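Local structure of L-hydantoinase (Arthrobacter aurescens, 1GKR) at residues D58-I63 with I236-S241; L305-G310 with C365-K370; I90-I95 with L107-Q112; Y267-T272 with L342-T347. The protein cleaves cyclic amides of the hydantoin type with two zinc ions per subunit, favouring aryl over alkyl derivatives, with a stereoselectivity that depends on the substrate. All coordinates share one frame; numbering follows the deposited sequence.

Contact 1 (D58-I63 with I236-S241); sequences DEHVHI and IVLHVS. With ZN (zinc ion), chain F; ZN (zinc ion), chain E.
His60 meets Leu238 and His239 inside the amidohydrolase TIM barrel, where His60 and His62 form the HxH motif at the end of strand 51-62 and His239 follows strand 234-237. His60 illustrates how a metal ligand is wedged into place atom by atom. Its CB packs on Gly310, and with CG anti to the backbone N (chi1 -163°) the ring swings across to the other segment. There ND1 lies 3.8 Å from Leu238 CD2, while CE1 touches CB and CD1 of the same leucine. The same CE1 stands 3.5 Å from His239 CD2, which reaches the His60 ring at its edge; the two ring planes are turned 42° from each other, neither stacked nor perpendicular. Leu238 CB also lies over the centre of the His239 ring, so one leucine packs on both His60 and His239. At the tip, His60 NE2 binds the zinc of chain F at 2.1 Å, together with His62 NE2, Asp312, the carbamate of Lys147 and water 1. Next to His60 in the chain, Glu59 OE1 meets Ile236 CD1, its OE2 being hydrogen-bonded to Thr308 OG1. From 236-241, His239 NE2 binds the zinc of chain E at 2.3 Å, alongside His183 and the Lys147 carbamate.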
# COMPACT_ATOMS: atom_id res chain seq x y z
N ASP A 58 10.76 8.20 -31.91
CA ASP A 58 11.06 6.88 -31.37
C ASP A 58 12.39 6.88 -30.61
O ASP A 58 13.45 7.05 -31.20
CB ASP A 58 11.09 5.85 -32.49
CG ASP A 58 11.00 4.44 -31.97
OD1 ASP A 58 11.55 4.19 -30.88
OD2 ASP A 58 10.39 3.58 -32.63
N GLU A 59 12.29 6.71 -29.29
CA GLU A 59 13.44 6.73 -28.38
C GLU A 59 14.17 5.40 -28.29
O GLU A 59 15.17 5.29 -27.59
CB GLU A 59 12.96 7.07 -26.97
CG GLU A 59 12.02 6.00 -26.41
CD GLU A 59 11.43 6.34 -25.05
OE1 GLU A 59 11.40 7.54 -24.70
OE2 GLU A 59 10.98 5.40 -24.35
N HIS A 60 13.67 4.38 -28.98
CA HIS A 60 14.29 3.08 -28.88
C HIS A 60 14.59 2.42 -30.23
O HIS A 60 13.87 1.53 -30.68
CB HIS A 60 13.42 2.18 -28.03
CG HIS A 60 14.12 0.97 -27.52
ND1 HIS A 60 13.73 0.30 -26.38
CD2 HIS A 60 15.20 0.30 -27.99
CE1 HIS A 60 14.54 -0.72 -26.17
NE2 HIS A 60 15.44 -0.74 -27.14
N VAL A 61 15.68 2.86 -30.85
CA VAL A 61 16.06 2.35 -32.15
C VAL A 61 17.46 1.73 -32.17
O VAL A 61 18.41 2.28 -31.60
CB VAL A 61 15.97 3.50 -33.20
CG1 VAL A 61 16.28 2.98 -34.60
CG2 VAL A 61 14.60 4.11 -33.14
N HIS A 62 17.56 0.57 -32.82
CA HIS A 62 18.82 -0.14 -32.97
C HIS A 62 19.13 -0.36 -34.46
O HIS A 62 19.03 -1.49 -34.96
CB HIS A 62 18.78 -1.51 -32.31
CG HIS A 62 18.54 -1.49 -30.84
ND1 HIS A 62 19.52 -1.16 -29.93
CD2 HIS A 62 17.45 -1.83 -30.11
CE1 HIS A 62 19.04 -1.30 -28.70
NE2 HIS A 62 17.79 -1.71 -28.79
N ILE A 63 19.46 0.70 -35.19
CA ILE A 63 19.81 0.52 -36.58
C ILE A 63 21.19 -0.14 -36.55
O ILE A 63 21.54 -0.89 -37.45
CB ILE A 63 19.88 1.86 -37.33
CG1 ILE A 63 18.46 2.41 -37.51
CG2 ILE A 63 20.56 1.67 -38.69
CD1 ILE A 63 18.41 3.80 -38.12
N ILE A 236 14.11 5.75 -17.27
CA ILE A 236 13.04 5.22 -18.10
C ILE A 236 13.26 3.73 -18.19
O ILE A 236 14.31 3.31 -18.66
CB ILE A 236 13.08 5.72 -19.54
CG1 ILE A 236 12.86 7.23 -19.60
CG2 ILE A 236 11.99 5.01 -20.34
CD1 ILE A 236 12.90 7.76 -21.02
N VAL A 237 12.31 2.92 -17.75
CA VAL A 237 12.49 1.48 -17.89
C VAL A 237 12.01 1.11 -19.30
O VAL A 237 10.84 1.31 -19.64
CB VAL A 237 11.70 0.70 -16.85
CG1 VAL A 237 11.87 -0.80 -17.07
CG2 VAL A 237 12.17 1.10 -15.45
N LEU A 238 12.92 0.59 -20.11
CA LEU A 238 12.65 0.21 -21.49
C LEU A 238 11.81 -1.03 -21.60
O LEU A 238 11.74 -1.83 -20.67
CB LEU A 238 13.96 -0.01 -22.23
CG LEU A 238 14.92 1.18 -22.32
CD1 LEU A 238 16.24 0.72 -22.87
CD2 LEU A 238 14.31 2.24 -23.21
N HIS A 239 11.17 -1.17 -22.76
CA HIS A 239 10.30 -2.31 -23.08
C HIS A 239 9.81 -3.15 -21.91
O HIS A 239 10.35 -4.23 -21.65
CB HIS A 239 11.01 -3.25 -24.05
CG HIS A 239 12.43 -3.53 -23.67
ND1 HIS A 239 12.81 -3.78 -22.37
CD2 HIS A 239 13.55 -3.60 -24.42
CE1 HIS A 239 14.11 -4.00 -22.33
NE2 HIS A 239 14.59 -3.90 -23.56
N VAL A 240 8.80 -2.64 -21.20
CA VAL A 240 8.19 -3.36 -20.09
C VAL A 240 7.13 -4.25 -20.74
O VAL A 240 6.21 -3.76 -21.40
CB VAL A 240 7.54 -2.38 -19.11
CG1 VAL A 240 6.72 -3.15 -18.07
CG2 VAL A 240 8.62 -1.57 -18.44
N SER A 241 7.27 -5.56 -20.55
CA SER A 241 6.39 -6.53 -21.19
C SER A 241 5.11 -6.95 -20.49
O SER A 241 4.25 -7.55 -21.13
CB SER A 241 7.15 -7.81 -21.44
OG SER A 241 7.28 -8.53 -20.22
ZN ZN F . 16.53 -2.55 -27.29
ZN ZN E . 16.66 -4.47 -24.28
O HOH W 1 16.23 -5.01 -26.91

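Contact 2 (L305-G310 with C365-K370); sequences LIDTLG and CEKPAK
Lys367 and Pro368 of helix 357-372 press on Asp307 and Thr308, where the chain enters strand 308-309 of the TIM barrel. The example shows a barrel strand packed against a helix with no hydrogen bond between the two segments. Along the helix, Glu366 hydrogen-bonds Ser14. Lys367 comes next, and its methylenes do the touching: CB lies 3.9 Å from Thr308 CG2, CD runs beside the carbonyl oxygen of Asp307, and CE is 3.7 Å from Asp307 OD1. Lys367 NZ stays 4.9 Å from Asp307 OD1 and has a long, weak ion pair with Glu362, while Asp307 OD2 accepts from the backbone N of Cys261. Replacing Lys367 by an alanine would probably open a gap beside the Asp307 carbonyl and leave Glu362 without this weak partner. Pro368, lacking an N-H, interrupts the helix bonding and kinks the helix. Ala369 N makes a weak bond of 3.4 Å to Cys365 O, whereas Lys370 N holds Glu366 O at 2.8 Å. Thr308 divides its branches: OG1, between the backbone N and the carbonyl carbon (chi1 66°), bonds Glu59, and CG2 lies 3.7 Å from Pro368 CD.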
# COMPACT_ATOMS: atom_id res chain seq x y z
N LEU A 305 -1.02 4.71 -17.84
CA LEU A 305 0.03 4.09 -17.04
C LEU A 305 1.30 3.80 -17.85
O LEU A 305 2.37 3.55 -17.28
CB LEU A 305 -0.45 2.79 -16.40
CG LEU A 305 -1.34 3.00 -15.18
CD1 LEU A 305 -2.63 3.65 -15.62
CD2 LEU A 305 -1.62 1.67 -14.53
N ILE A 306 1.19 3.83 -19.16
CA ILE A 306 2.34 3.60 -20.01
C ILE A 306 2.77 4.95 -20.56
O ILE A 306 2.06 5.56 -21.34
CB ILE A 306 1.99 2.62 -21.11
CG1 ILE A 306 1.70 1.26 -20.45
CG2 ILE A 306 3.10 2.55 -22.12
CD1 ILE A 306 1.47 0.14 -21.41
N ASP A 307 3.94 5.41 -20.16
CA ASP A 307 4.43 6.72 -20.56
C ASP A 307 4.88 6.91 -22.00
O ASP A 307 4.57 7.93 -22.61
CB ASP A 307 5.55 7.13 -19.62
CG ASP A 307 5.10 7.14 -18.19
OD1 ASP A 307 4.26 8.00 -17.86
OD2 ASP A 307 5.56 6.27 -17.39
N THR A 308 5.62 5.95 -22.54
CA THR A 308 6.09 6.07 -23.92
C THR A 308 6.05 4.74 -24.65
O THR A 308 6.01 3.67 -24.06
CB THR A 308 7.55 6.56 -23.99
OG1 THR A 308 8.39 5.56 -23.41
CG2 THR A 308 7.72 7.87 -23.24
N LEU A 309 6.09 4.83 -25.97
CA LEU A 309 6.09 3.66 -26.82
C LEU A 309 7.36 3.76 -27.68
O LEU A 309 7.66 4.82 -28.24
CB LEU A 309 4.84 3.64 -27.68
CG LEU A 309 3.82 2.52 -27.45
CD1 LEU A 309 3.70 2.19 -25.99
CD2 LEU A 309 2.47 2.94 -28.03
N GLY A 310 8.12 2.68 -27.74
CA GLY A 310 9.34 2.67 -28.54
C GLY A 310 9.32 1.38 -29.32
O GLY A 310 8.88 0.36 -28.80
N CYS A 365 4.80 10.79 -29.34
CA CYS A 365 5.41 12.05 -29.76
C CYS A 365 5.81 12.95 -28.61
O CYS A 365 6.98 13.26 -28.42
CB CYS A 365 4.47 12.83 -30.67
SG CYS A 365 3.74 11.87 -32.02
N GLU A 366 4.82 13.38 -27.83
CA GLU A 366 5.07 14.30 -26.73
C GLU A 366 5.98 13.84 -25.60
O GLU A 366 7.04 14.44 -25.40
CB GLU A 366 3.73 14.77 -26.17
CG GLU A 366 3.07 15.84 -27.02
CD GLU A 366 1.60 16.05 -26.70
OE1 GLU A 366 1.24 15.92 -25.50
OE2 GLU A 366 0.83 16.36 -27.63
N LYS A 367 5.59 12.80 -24.87
CA LYS A 367 6.41 12.35 -23.76
C LYS A 367 7.85 11.98 -24.13
O LYS A 367 8.80 12.42 -23.47
CB LYS A 367 5.73 11.18 -23.03
CG LYS A 367 5.04 11.59 -21.73
CD LYS A 367 4.01 10.55 -21.30
CE LYS A 367 3.41 10.89 -19.94
NZ LYS A 367 3.05 12.34 -19.86
N PRO A 368 8.03 11.16 -25.18
CA PRO A 368 9.44 10.88 -25.46
C PRO A 368 10.26 12.17 -25.66
O PRO A 368 11.33 12.32 -25.08
CB PRO A 368 9.37 9.98 -26.71
CG PRO A 368 7.92 10.10 -27.19
CD PRO A 368 7.13 10.31 -25.97
N ALA A 369 9.76 13.12 -26.44
CA ALA A 369 10.48 14.37 -26.66
C ALA A 369 10.68 15.09 -25.33
O ALA A 369 11.78 15.55 -25.01
CB ALA A 369 9.71 15.26 -27.61
N LYS A 370 9.61 15.19 -24.55
CA LYS A 370 9.69 15.85 -23.26
C LYS A 370 10.72 15.21 -22.35
O LYS A 370 11.61 15.90 -21.87
CB LYS A 370 8.32 15.83 -22.57
CG LYS A 370 7.34 16.84 -23.14
CD LYS A 370 6.00 16.76 -22.44
CE LYS A 370 5.09 17.89 -22.85
NZ LYS A 370 3.75 17.77 -22.21

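Contact 3 (I90-I95 with L107-Q112)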
# COMPACT_ATOMS: atom_id res chain seq x y z
N ILE A 90 14.66 9.76 -34.50
CA ILE A 90 15.03 8.55 -33.78
C ILE A 90 16.17 8.84 -32.82
O ILE A 90 16.90 9.82 -32.98
CB ILE A 90 15.52 7.44 -34.76
CG1 ILE A 90 16.82 7.88 -35.44
CG2 ILE A 90 14.48 7.18 -35.84
CD1 ILE A 90 17.44 6.83 -36.31
N ILE A 91 16.31 7.99 -31.82
CA ILE A 91 17.40 8.13 -30.89
C ILE A 91 18.08 6.76 -30.95
O ILE A 91 17.51 5.78 -30.46
CB ILE A 91 16.88 8.45 -29.48
CG1 ILE A 91 15.82 9.55 -29.57
CG2 ILE A 91 18.02 8.99 -28.63
CD1 ILE A 91 15.38 10.12 -28.23
N GLU A 92 19.25 6.68 -31.58
CA GLU A 92 20.01 5.42 -31.73
C GLU A 92 20.62 4.95 -30.44
O GLU A 92 21.31 5.73 -29.78
CB GLU A 92 21.17 5.59 -32.71
CG GLU A 92 21.02 4.85 -34.02
CD GLU A 92 21.02 3.34 -33.88
OE1 GLU A 92 22.06 2.75 -33.48
OE2 GLU A 92 19.98 2.76 -34.21
N MET A 93 20.38 3.69 -30.09
CA MET A 93 20.96 3.12 -28.88
C MET A 93 22.46 2.97 -29.14
O MET A 93 22.92 3.03 -30.28
CB MET A 93 20.33 1.77 -28.58
CG MET A 93 18.83 1.82 -28.36
SD MET A 93 18.29 2.04 -26.64
CE MET A 93 19.69 2.85 -25.93
N PRO A 94 23.25 2.73 -28.08
CA PRO A 94 24.69 2.60 -28.31
C PRO A 94 25.19 1.18 -28.43
O PRO A 94 26.37 0.93 -28.22
CB PRO A 94 25.26 3.29 -27.09
CG PRO A 94 24.35 2.77 -26.01
CD PRO A 94 22.96 2.74 -26.64
N ILE A 95 24.30 0.24 -28.74
CA ILE A 95 24.72 -1.16 -28.87
C ILE A 95 25.14 -1.37 -30.31
O ILE A 95 24.30 -1.52 -31.20
CB ILE A 95 23.57 -2.15 -28.62
CG1 ILE A 95 22.78 -1.79 -27.36
CG2 ILE A 95 24.15 -3.55 -28.53
CD1 ILE A 95 23.40 -2.21 -26.09
N LEU A 107 31.57 10.65 -31.25
CA LEU A 107 31.81 11.65 -32.29
C LEU A 107 31.82 11.03 -33.68
O LEU A 107 31.37 11.65 -34.65
CB LEU A 107 33.15 12.36 -32.06
CG LEU A 107 33.20 13.67 -31.28
CD1 LEU A 107 31.81 14.21 -31.02
CD2 LEU A 107 33.92 13.43 -30.00
N GLU A 108 32.34 9.81 -33.78
CA GLU A 108 32.40 9.14 -35.06
C GLU A 108 31.01 8.73 -35.53
O GLU A 108 30.68 8.93 -36.70
CB GLU A 108 33.32 7.91 -34.97
CG GLU A 108 33.66 7.27 -36.32
CD GLU A 108 34.20 8.26 -37.35
OE1 GLU A 108 34.98 9.17 -36.95
OE2 GLU A 108 33.87 8.13 -38.55
N LYS A 109 30.20 8.19 -34.62
CA LYS A 109 28.85 7.76 -34.97
C LYS A 109 28.02 8.97 -35.40
O LYS A 109 27.22 8.89 -36.32
CB LYS A 109 28.17 7.04 -33.81
CG LYS A 109 26.83 6.44 -34.20
CD LYS A 109 26.03 5.87 -33.02
CE LYS A 109 26.37 4.43 -32.75
NZ LYS A 109 25.20 3.70 -32.20
N LYS A 110 28.23 10.10 -34.73
CA LYS A 110 27.49 11.31 -35.05
C LYS A 110 27.80 11.80 -36.46
O LYS A 110 26.91 12.24 -37.20
CB LYS A 110 27.86 12.39 -34.04
CG LYS A 110 27.36 13.78 -34.37
CD LYS A 110 27.69 14.67 -33.21
CE LYS A 110 27.69 16.13 -33.56
NZ LYS A 110 28.18 16.89 -32.38
N LYS A 111 29.08 11.72 -36.82
CA LYS A 111 29.55 12.13 -38.12
C LYS A 111 28.90 11.26 -39.18
O LYS A 111 28.31 11.75 -40.14
CB LYS A 111 31.07 11.99 -38.16
CG LYS A 111 31.75 12.49 -39.41
CD LYS A 111 33.25 12.33 -39.22
CE LYS A 111 34.01 12.20 -40.54
NZ LYS A 111 35.42 11.77 -40.29
N GLN A 112 29.01 9.95 -38.99
CA GLN A 112 28.44 8.99 -39.91
C GLN A 112 26.93 9.14 -40.05
O GLN A 112 26.40 9.31 -41.15
CB GLN A 112 28.75 7.58 -39.42
CG GLN A 112 30.21 7.26 -39.43
CD GLN A 112 30.61 6.61 -40.72
OE1 GLN A 112 30.34 7.13 -41.81
NE2 GLN A 112 31.26 5.45 -40.63
O HOH W 2 24.09 5.93 -30.07
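The backbones stand well apart, Pro94 CA and Lys109 CA being the nearest pair at 9.4 Å, so a single long side chain has to span the distance between strand and helix. The two elements belong to one beta-alpha-beta unit of the TIM barrel, in which strand 87-92 leads through helix 103-116 to strand 120-123. Lys109 makes the crossing, an instance of how a buried lysine can tie a helix to the end of a barrel strand. Its CG is anti to the backbone N (chi1 -173°), which sends the chain outward from the helix, and a bend at chi3 (-89°) steers the ammonium group into the turn after the strand. There NZ forms a salt bridge of 3.5 Å with Glu92 OE1, the two side chains crossing at about a right angle. NZ also lies 3.1 Å from the carbonyl oxygen of Met93 and comes near Pro94 CA. The carboxylate has further work, since OE1 also accepts from the backbone N of Ile64, two residues beyond the metal ligand His62; a very short approach of OE2 to Ile63 N is doubtful. Through Ile64, Glu92 links the Lys109 ammonium to the loop after strand 51-62, and the nearby ammonium probably favours the ionised carboxylate. Met93 sets its CB away from the helix, and its side chain packs on His60 and His62. Water 2 completes the join: it accepts from Lys109 NZ at 3.3 Å and is placed to donate to Glu92 O at 2.8 Å.

Contact 4 (Y267-T272 with L342-T347)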
# COMPACT_ATOMS: atom_id res chain seq x y z
N TYR A 267 4.76 -5.74 -27.82
CA TYR A 267 4.14 -6.28 -26.63
C TYR A 267 2.64 -6.09 -26.63
O TYR A 267 1.92 -6.85 -25.98
CB TYR A 267 4.76 -5.65 -25.39
CG TYR A 267 6.22 -5.99 -25.25
CD1 TYR A 267 6.62 -7.29 -24.97
CD2 TYR A 267 7.20 -5.02 -25.45
CE1 TYR A 267 7.97 -7.63 -24.89
CE2 TYR A 267 8.55 -5.34 -25.38
CZ TYR A 267 8.93 -6.64 -25.10
OH TYR A 267 10.27 -6.97 -25.03
N LEU A 268 2.16 -5.08 -27.34
CA LEU A 268 0.73 -4.81 -27.40
C LEU A 268 0.02 -5.58 -28.52
O LEU A 268 -1.11 -6.02 -28.34
CB LEU A 268 0.48 -3.31 -27.60
CG LEU A 268 0.89 -2.42 -26.43
CD1 LEU A 268 0.78 -0.96 -26.81
CD2 LEU A 268 0.01 -2.70 -25.25
N ASN A 269 0.70 -5.75 -29.65
CA ASN A 269 0.13 -6.42 -30.81
C ASN A 269 0.51 -7.88 -31.03
O ASN A 269 0.18 -8.45 -32.06
CB ASN A 269 0.46 -5.63 -32.06
CG ASN A 269 -0.09 -4.23 -32.00
OD1 ASN A 269 -1.29 -4.02 -32.18
ND2 ASN A 269 0.78 -3.26 -31.74
N ILE A 270 1.20 -8.49 -30.07
CA ILE A 270 1.57 -9.90 -30.20
C ILE A 270 1.35 -10.57 -28.87
O ILE A 270 1.50 -9.97 -27.81
CB ILE A 270 3.04 -10.08 -30.60
CG1 ILE A 270 3.33 -9.29 -31.87
CG2 ILE A 270 3.32 -11.54 -30.87
CD1 ILE A 270 4.78 -9.32 -32.24
N THR A 271 1.01 -11.85 -28.93
CA THR A 271 0.72 -12.62 -27.73
C THR A 271 1.42 -13.94 -27.78
O THR A 271 1.84 -14.38 -28.85
CB THR A 271 -0.79 -12.84 -27.66
OG1 THR A 271 -1.37 -11.74 -26.95
CG2 THR A 271 -1.13 -14.13 -26.99
N THR A 272 1.57 -14.59 -26.63
CA THR A 272 2.24 -15.87 -26.64
C THR A 272 1.46 -16.88 -27.48
O THR A 272 2.07 -17.80 -28.03
CB THR A 272 2.46 -16.45 -25.22
OG1 THR A 272 1.24 -16.46 -24.48
CG2 THR A 272 3.51 -15.64 -24.50
N LEU A 342 3.79 2.75 -36.12
CA LEU A 342 2.61 3.61 -36.15
C LEU A 342 1.41 2.89 -36.75
O LEU A 342 0.34 2.83 -36.14
CB LEU A 342 2.87 4.89 -36.96
CG LEU A 342 2.25 6.22 -36.49
CD1 LEU A 342 2.14 7.16 -37.68
CD2 LEU A 342 0.89 6.03 -35.87
N PRO A 343 1.56 2.33 -37.95
CA PRO A 343 0.40 1.63 -38.51
C PRO A 343 -0.17 0.52 -37.63
O PRO A 343 -1.39 0.29 -37.62
CB PRO A 343 0.90 1.13 -39.88
CG PRO A 343 2.39 1.33 -39.85
CD PRO A 343 2.60 2.52 -38.97
N MET A 344 0.68 -0.15 -36.87
CA MET A 344 0.17 -1.19 -36.01
C MET A 344 -0.68 -0.58 -34.89
O MET A 344 -1.75 -1.10 -34.58
CB MET A 344 1.31 -2.02 -35.44
CG MET A 344 1.10 -3.52 -35.60
SD MET A 344 0.56 -3.97 -37.28
CE MET A 344 -0.45 -5.35 -36.94
N MET A 345 -0.22 0.53 -34.30
CA MET A 345 -0.96 1.19 -33.22
C MET A 345 -2.24 1.83 -33.77
O MET A 345 -3.30 1.77 -33.14
CB MET A 345 -0.11 2.28 -32.56
CG MET A 345 1.08 1.77 -31.80
SD MET A 345 0.69 0.34 -30.79
CE MET A 345 -0.43 1.03 -29.59
N LEU A 346 -2.12 2.45 -34.93
CA LEU A 346 -3.26 3.08 -35.58
C LEU A 346 -4.31 2.02 -35.91
O LEU A 346 -5.50 2.20 -35.65
CB LEU A 346 -2.78 3.74 -36.87
CG LEU A 346 -2.76 5.26 -36.99
CD1 LEU A 346 -2.57 5.94 -35.65
CD2 LEU A 346 -1.67 5.63 -37.97
N THR A 347 -3.86 0.91 -36.47
CA THR A 347 -4.73 -0.18 -36.87
C THR A 347 -5.43 -0.94 -35.75
O THR A 347 -6.65 -1.04 -35.74
CB THR A 347 -3.95 -1.20 -37.74
OG1 THR A 347 -3.62 -0.60 -39.00
CG2 THR A 347 -4.76 -2.45 -37.99
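Asn269 lays its carboxamide against Met344, with the amide carbon CG 3.9 Å from Met344 CG, while ND2 lies 3.7 Å from Met345 SD. The residue is the first to leave helical geometry after helix 265-268, and CG sits anti to its own carbonyl carbon (chi1 -60°), which carries the amide across to the other helix. The polar ends are served outside the pair: ND2 donates to Pro265 O, and Asn348 gives weak bonds to both Asn269 OD1 and Met344 O. With an alanine here, Pro265 O would probably lose its side-chain donor and Met344 and Met345 the flat group they pack on. Beside it, Leu268 CD1 meets the methyl CE of Met345 at 3.6 Å, the two chains crossing at about a right angle; Leu268 also packs on Leu297 and Leu301, and Met345 on Leu360 and Met364. Within the second helix, Pro343 O takes two donors from opposite faces of its plane, Thr347 N and Thr347 OG1, each at 2.8 Å. Such mixed packing, apolar tips with an amide bonded locally, joins the short helix that follows barrel strand 259-263 to helix 341-350, outside the strands of the amidohydrolase TIM barrel.

All four contacts are buried, yet their chemistry changes with depth. Contact 1, about 5 Å from the centre of the chain, is built on metal ligands; contact 2, about 9 Å out, joins the same barrel to helix 357-372 by packing, and the two share the Glu59-Thr308 hydrogen bond. Contacts 3 and 4 lie farther out, on opposite sides of the chain's centre with their own centres about 27 Å apart: one rests on a salt bridge and a water, the other on methionines and an amide. Contact 3 adjoins contact 1 through neighbouring strands 51-62 and 87-92, whereas contact 4 reaches contact 2 where Met345 packs on Leu309, and contact 1 through Tyr267.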